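PDB 1OQ1: protein yesU from Bacillus subtilis, which is of unknown function but adopts a galectin-like, concanavalin-type beta-sandwich fold, which in relatives often binds carbohydrate. Local coordinates for residues H38-H44 against P207-R213. Numbering follows the deposited sequence.
Sequences HSLHLSH and PMKAVYR
Extended strands 40-44 and 209-213 (phi/psi mostly near -120/140°) run antiparallel, axes 4.8 Å apart at closest approach, N-to-C directions 152° apart. At P207, after a cis peptide bond, a water accepts from H44 N (2.9 Å) and donates weakly to P207 O (3.2 Å). M208 O meets the H44 ring edge, 3.0 Å from H44 CD2; H44 ND1 hydrogen-bonds A49 O. A210 forms a hydrogen-bonded pair with L42 (A210 N-L42 O 3.2 Å, L42 N-A210 O 2.9 Å); its small methyl fits the buried face, against F69 and Q204. That face packs on strand 199-205 of the opposing sheet, as in a galectin-like beta-sandwich. Beta-branched V211 (chi1 t), non-hydrogen-bonded with H41, lays apolar CG2 3.6 Å from the H41 ring centroid, a CH-pi contact. Y212 (chi1 m) suits the buried face: CE1 lies 3.6 Å from L42 CD1, its polar OH hydrogen-bonds Q204 NE2, and Y212 N donates to L40 O (2.8 Å), L40 N weakly to Y212 O (3.2 Å). R213's long side chain reaches back; H38 O lies over its guanidinium face, 3.0 Å from R213 CZ, without hydrogen-bond geometry.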
# COMPACT_ATOMS: atom_id res chain seq x y z
N HIS A 38 -16.87 5.94 12.55
CA HIS A 38 -16.28 7.00 11.73
C HIS A 38 -14.86 6.69 11.27
O HIS A 38 -13.96 7.53 11.38
CB HIS A 38 -16.31 8.33 12.49
CG HIS A 38 -17.69 8.86 12.72
ND1 HIS A 38 -18.45 9.42 11.71
CD2 HIS A 38 -18.47 8.87 13.82
CE1 HIS A 38 -19.63 9.75 12.19
NE2 HIS A 38 -19.67 9.43 13.47
N SER A 39 -14.66 5.49 10.77
CA SER A 39 -13.35 5.05 10.28
C SER A 39 -13.58 4.03 9.17
O SER A 39 -14.55 3.29 9.21
CB SER A 39 -12.55 4.43 11.42
OG SER A 39 -13.24 3.33 11.99
N LEU A 40 -12.68 4.00 8.19
CA LEU A 40 -12.82 3.07 7.08
C LEU A 40 -12.57 1.62 7.46
O LEU A 40 -11.47 1.24 7.87
CB LEU A 40 -11.86 3.45 5.94
CG LEU A 40 -11.80 2.47 4.76
CD1 LEU A 40 -13.14 2.44 4.05
CD2 LEU A 40 -10.71 2.88 3.79
N HIS A 41 -13.62 0.80 7.34
CA HIS A 41 -13.52 -0.63 7.63
C HIS A 41 -13.52 -1.33 6.28
O HIS A 41 -14.43 -1.13 5.48
CB HIS A 41 -14.72 -1.12 8.43
CG HIS A 41 -14.72 -0.68 9.86
ND1 HIS A 41 -14.55 -1.56 10.91
CD2 HIS A 41 -14.88 0.54 10.42
CE1 HIS A 41 -14.61 -0.90 12.05
NE2 HIS A 41 -14.81 0.38 11.78
N LEU A 42 -12.48 -2.12 6.00
CA LEU A 42 -12.42 -2.85 4.74
C LEU A 42 -12.50 -4.35 5.02
O LEU A 42 -11.73 -4.89 5.82
CB LEU A 42 -11.13 -2.54 3.98
CG LEU A 42 -11.01 -1.14 3.36
CD1 LEU A 42 -9.68 -1.02 2.62
CD2 LEU A 42 -12.17 -0.89 2.41
N SER A 43 -13.47 -5.01 4.38
CA SER A 43 -13.66 -6.46 4.54
C SER A 43 -13.91 -7.06 3.16
O SER A 43 -13.72 -6.38 2.15
CB SER A 43 -14.83 -6.76 5.48
OG SER A 43 -16.02 -6.15 5.04
N HIS A 44 -14.36 -8.31 3.11
CA HIS A 44 -14.57 -8.98 1.83
C HIS A 44 -15.94 -9.64 1.70
O HIS A 44 -16.50 -10.12 2.69
CB HIS A 44 -13.47 -10.01 1.62
CG HIS A 44 -12.09 -9.44 1.73
ND1 HIS A 44 -11.33 -9.10 0.62
CD2 HIS A 44 -11.34 -9.11 2.81
CE1 HIS A 44 -10.18 -8.59 1.02
NE2 HIS A 44 -10.15 -8.58 2.34
N PRO A 207 -9.79 -13.39 3.96
CA PRO A 207 -10.89 -12.66 4.60
C PRO A 207 -10.47 -11.55 5.57
O PRO A 207 -11.12 -11.33 6.60
CB PRO A 207 -11.63 -13.77 5.32
CG PRO A 207 -10.51 -14.59 5.85
CD PRO A 207 -9.53 -14.66 4.67
N MSE A 208 -9.39 -10.86 5.23
CA MSE A 208 -8.87 -9.77 6.05
C MSE A 208 -9.92 -8.74 6.44
O MSE A 208 -10.79 -8.37 5.65
CB MSE A 208 -7.76 -9.06 5.28
CG MSE A 208 -7.05 -7.94 6.04
SE MSE A 208 -5.79 -8.65 7.31
CE MSE A 208 -5.98 -7.34 8.73
N LYS A 209 -9.86 -8.29 7.69
CA LYS A 209 -10.74 -7.23 8.17
C LYS A 209 -9.80 -6.24 8.85
O LYS A 209 -9.06 -6.60 9.77
CB LYS A 209 -11.77 -7.76 9.16
CG LYS A 209 -12.86 -8.59 8.49
CD LYS A 209 -14.08 -8.76 9.37
CE LYS A 209 -15.18 -9.49 8.63
NZ LYS A 209 -16.41 -9.62 9.46
N ALA A 210 -9.80 -5.00 8.36
CA ALA A 210 -8.92 -3.97 8.91
C ALA A 210 -9.57 -2.59 8.89
O ALA A 210 -10.52 -2.35 8.14
CB ALA A 210 -7.61 -3.94 8.13
N VAL A 211 -9.04 -1.69 9.70
CA VAL A 211 -9.54 -0.32 9.77
C VAL A 211 -8.42 0.64 9.42
O VAL A 211 -7.29 0.48 9.88
CB VAL A 211 -10.07 -0.00 11.19
CG1 VAL A 211 -10.51 1.45 11.27
CG2 VAL A 211 -11.22 -0.93 11.53
N TYR A 212 -8.75 1.64 8.60
CA TYR A 212 -7.78 2.64 8.18
C TYR A 212 -8.27 4.04 8.51
O TYR A 212 -9.47 4.32 8.45
CB TYR A 212 -7.53 2.54 6.67
CG TYR A 212 -7.13 1.16 6.17
CD1 TYR A 212 -8.07 0.15 6.05
CD2 TYR A 212 -5.81 0.88 5.84
CE1 TYR A 212 -7.71 -1.13 5.60
CE2 TYR A 212 -5.43 -0.39 5.39
CZ TYR A 212 -6.39 -1.38 5.27
OH TYR A 212 -6.02 -2.63 4.84
N ARG A 213 -7.34 4.93 8.84
CA ARG A 213 -7.67 6.31 9.18
C ARG A 213 -6.53 7.27 8.83
O ARG A 213 -5.38 6.86 8.71
CB ARG A 213 -7.94 6.42 10.68
CG ARG A 213 -9.37 6.17 11.10
CD ARG A 213 -10.08 7.48 11.32
NE ARG A 213 -11.04 7.40 12.41
CZ ARG A 213 -11.59 8.46 13.00
NH1 ARG A 213 -11.26 9.68 12.60
NH2 ARG A 213 -12.46 8.30 13.99
O HOH W 1 -13.69 -10.01 5.33